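Putative NADP oxidoreductase BF3122 (Bacteroides fragilis, PDB 3D1L) is a putative oxidoreductase that probably binds NADP through its Rossmann-like N-terminal domain, its substrate and reaction being unestablished. Local coordinates at residues 151-156 with 161-166. Residues are numbered along the deposited sequence; the frame is centred on the assembly and turned at random.
Sequences FLKAIA and NRVYDA
V163 meets the helix with both methyls. CG2 turns to the backbone at A156, 3.7 Å from the carbonyl carbon C of A156, and also meets the methyl of that residue, A156 CB to V163 CG2 being 4.0 Å. V163 CG1 lies over the root of the lysine chain, 3.9 Å from K153 CG, and also touches the A156 methyl. With CG1 anti to its backbone N (chi1 174°) and CG2 anti to its carbonyl carbon, V163 sets its two methyls astride the helix surface at K153 and A156.

Beyond the valine, K153 reaches D165. Its chain is nearly extended at chi2 and chi4 but bends at chi3 (68°), which brings NZ to 2.9 Å from D165 OD2 in a salt bridge on the syn lone pair of that oxygen. D165 OD1 sits 3.3 Å from K153 CD, so the carboxylate lies against the end of the lysine chain as well as its ammonium group, the two side chains running roughly perpendicular.

The helix segment 151-156 and strand 163-165 run nearly antiparallel (161°), with their axes 8.9 Å apart at closest approach, the helix being the crossover of the beta-alpha-beta unit that links strand 139-143 to the parallel strand 163-165. Backbone hydrogen bonds from Y164 to F139 and I141 hold strand 163-165, the outermost of the sheet within this chain, beside that first strand, whose I141 and F139 also touch K153 and A156.

The contact thus grades from buried A156 through V163 to exposed D165: apolar packing fills the inner part, while the charged pair closes the outer margin, where solvent probably weakens its electrostatic contribution.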
ATOM      1  N   PHE B 151      31.648  17.513  -0.773  1.00 42.52           N
ATOM      2  CA  PHE B 151      31.279  17.618   0.633  1.00 43.18           C
ATOM      3  C   PHE B 151      29.880  17.060   0.950  1.00 42.71           C
ATOM      4  O   PHE B 151      29.730  16.253   1.870  1.00 43.26           O
ATOM      5  CB  PHE B 151      31.355  19.082   1.061  1.00 43.70           C
ATOM      6  CG  PHE B 151      31.073  19.295   2.502  1.00 45.02           C
ATOM      7  CD1 PHE B 151      31.985  18.879   3.469  1.00 48.91           C
ATOM      8  CD2 PHE B 151      29.915  19.926   2.906  1.00 45.47           C
ATOM      9  CE1 PHE B 151      31.724  19.073   4.833  1.00 47.63           C
ATOM     10  CE2 PHE B 151      29.653  20.125   4.261  1.00 46.46           C
ATOM     11  CZ  PHE B 151      30.572  19.687   5.220  1.00 46.60           C
ATOM     12  N   LEU B 152      28.856  17.510   0.219  1.00 42.09           N
ATOM     13  CA  LEU B 152      27.475  16.969   0.384  1.00 41.66           C
ATOM     14  C   LEU B 152      27.392  15.458   0.120  1.00 41.78           C
ATOM     15  O   LEU B 152      26.797  14.721   0.890  1.00 41.62           O
ATOM     16  CB  LEU B 152      26.464  17.724  -0.494  1.00 41.03           C
ATOM     17  CG  LEU B 152      26.159  19.194  -0.185  1.00 41.36           C
ATOM     18  CD1 LEU B 152      25.285  19.838  -1.258  1.00 38.88           C
ATOM     19  CD2 LEU B 152      25.524  19.378   1.223  1.00 40.39           C
ATOM     20  N   LYS B 153      28.012  14.997  -0.960  1.00 42.10           N
ATOM     21  CA  LYS B 153      28.028  13.570  -1.268  1.00 43.32           C
ATOM     22  C   LYS B 153      28.701  12.714  -0.196  1.00 42.74           C
ATOM     23  O   LYS B 153      28.275  11.591   0.077  1.00 42.71           O
ATOM     24  CB  LYS B 153      28.691  13.326  -2.621  1.00 43.35           C
ATOM     25  CG  LYS B 153      27.821  13.786  -3.774  1.00 46.98           C
ATOM     26  CD  LYS B 153      28.642  13.926  -5.072  1.00 50.50           C
ATOM     27  CE  LYS B 153      29.105  12.593  -5.571  1.00 52.40           C
ATOM     28  NZ  LYS B 153      30.001  12.793  -6.742  1.00 56.38           N
ATOM     29  N   ALA B 154      29.745  13.255   0.406  1.00 42.76           N
ATOM     30  CA  ALA B 154      30.447  12.562   1.454  1.00 43.09           C
ATOM     31  C   ALA B 154      29.539  12.420   2.665  1.00 43.28           C
ATOM     32  O   ALA B 154      29.489  11.346   3.279  1.00 43.70           O
ATOM     33  CB  ALA B 154      31.742  13.288   1.808  1.00 42.67           C
ATOM     34  N   ILE B 155      28.803  13.486   2.993  1.00 43.11           N
ATOM     35  CA  ILE B 155      27.810  13.426   4.071  1.00 42.12           C
ATOM     36  C   ILE B 155      26.735  12.414   3.711  1.00 41.94           C
ATOM     37  O   ILE B 155      26.454  11.525   4.509  1.00 41.48           O
ATOM     38  CB  ILE B 155      27.147  14.791   4.366  1.00 42.43           C
ATOM     39  CG1 ILE B 155      28.183  15.773   4.925  1.00 43.84           C
ATOM     40  CG2 ILE B 155      25.980  14.618   5.356  1.00 41.66           C
ATOM     41  CD1 ILE B 155      27.643  17.198   5.092  1.00 42.18           C
ATOM     42  N   ALA B 156      26.140  12.552   2.520  1.00 41.03           N
ATOM     43  CA  ALA B 156      25.054  11.644   2.090  1.00 41.40           C
ATOM     44  C   ALA B 156      25.485  10.163   2.015  1.00 41.00           C
ATOM     45  O   ALA B 156      24.696   9.284   2.354  1.00 40.62           O
ATOM     46  CB  ALA B 156      24.404  12.106   0.776  1.00 40.63           C
ATOM     47  N   ASN B 161      23.635   4.147   0.436  1.00 40.67           N
ATOM     48  CA  ASN B 161      24.461   3.543  -0.622  1.00 41.31           C
ATOM     49  C   ASN B 161      24.053   3.967  -2.030  1.00 41.16           C
ATOM     50  O   ASN B 161      24.606   3.452  -2.998  1.00 41.48           O
ATOM     51  CB  ASN B 161      24.350   2.021  -0.570  1.00 41.68           C
ATOM     52  CG  ASN B 161      24.863   1.444   0.726  1.00 43.24           C
ATOM     53  OD1 ASN B 161      25.854   1.915   1.280  1.00 43.70           O
ATOM     54  ND2 ASN B 161      24.193   0.396   1.210  1.00 45.57           N
ATOM     55  N   ARG B 162      23.063   4.861  -2.128  1.00 40.82           N
ATOM     56  CA  ARG B 162      22.540   5.306  -3.422  0.50 41.12           C
ATOM     57  C   ARG B 162      22.605   6.820  -3.558  1.00 40.55           C
ATOM     58  O   ARG B 162      21.587   7.505  -3.584  1.00 41.29           O
ATOM     59  CB  ARG B 162      21.107   4.797  -3.648  0.50 40.81           C
ATOM     60  CG  ARG B 162      21.018   3.394  -4.261  0.50 41.49           C
ATOM     61  CD  ARG B 162      19.582   3.082  -4.712  0.50 42.10           C
ATOM     62  NE  ARG B 162      19.505   1.991  -5.687  0.50 43.37           N
ATOM     63  CZ  ARG B 162      19.244   2.143  -6.985  0.50 44.55           C
ATOM     64  NH1 ARG B 162      19.019   3.347  -7.502  0.50 43.90           N
ATOM     65  NH2 ARG B 162      19.203   1.077  -7.776  0.50 46.57           N
ATOM     66  N   VAL B 163      23.812   7.336  -3.664  1.00 40.41           N
ATOM     67  CA  VAL B 163      24.056   8.787  -3.697  1.00 40.27           C
ATOM     68  C   VAL B 163      24.384   9.197  -5.131  1.00 40.46           C
ATOM     69  O   VAL B 163      25.309   8.654  -5.726  1.00 40.08           O
ATOM     70  CB  VAL B 163      25.217   9.141  -2.707  1.00 40.92           C
ATOM     71  CG1 VAL B 163      25.669  10.657  -2.784  1.00 39.99           C
ATOM     72  CG2 VAL B 163      24.782   8.767  -1.302  1.00 38.61           C
ATOM     73  N   TYR B 164      23.610  10.117  -5.695  1.00 40.13           N
ATOM     74  CA  TYR B 164      23.741  10.438  -7.116  1.00 40.57           C
ATOM     75  C   TYR B 164      23.870  11.929  -7.320  1.00 41.12           C
ATOM     76  O   TYR B 164      23.256  12.708  -6.589  1.00 40.92           O
ATOM     77  CB  TYR B 164      22.526   9.951  -7.905  1.00 40.67           C
ATOM     78  CG  TYR B 164      22.231   8.480  -7.745  1.00 41.24           C
ATOM     79  CD1 TYR B 164      23.119   7.521  -8.210  1.00 41.24           C
ATOM     80  CD2 TYR B 164      21.062   8.049  -7.109  1.00 42.21           C
ATOM     81  CE1 TYR B 164      22.855   6.178  -8.061  1.00 41.64           C
ATOM     82  CE2 TYR B 164      20.783   6.694  -6.957  1.00 41.58           C
ATOM     83  CZ  TYR B 164      21.685   5.772  -7.438  1.00 41.45           C
ATOM     84  OH  TYR B 164      21.423   4.434  -7.311  1.00 41.32           O
ATOM     85  N   ASP B 165      24.690  12.320  -8.294  1.00 40.31           N
ATOM     86  CA  ASP B 165      24.725  13.697  -8.768  1.00 40.03           C
ATOM     87  C   ASP B 165      23.565  13.831  -9.728  1.00 39.80           C
ATOM     88  O   ASP B 165      23.428  13.042 -10.679  1.00 39.06           O
ATOM     89  CB  ASP B 165      25.999  13.955  -9.569  1.00 40.49           C
ATOM     90  CG  ASP B 165      27.253  13.915  -8.724  1.00 40.73           C
ATOM     91  OD1 ASP B 165      27.493  14.885  -7.998  1.00 44.25           O
ATOM     92  OD2 ASP B 165      28.016  12.922  -8.800  1.00 44.15           O
ATOM     93  N   ALA B 166      22.725  14.831  -9.507  1.00 39.43           N
ATOM     94  CA  ALA B 166      21.654  15.098 -10.479  1.00 39.18           C
ATOM     95  C   ALA B 166      21.376  16.597 -10.578  1.00 39.10           C
ATOM     96  O   ALA B 166      21.506  17.316  -9.572  1.00 39.80           O
ATOM     97  CB  ALA B 166      20.379  14.300 -10.113  1.00 37.74           C
TER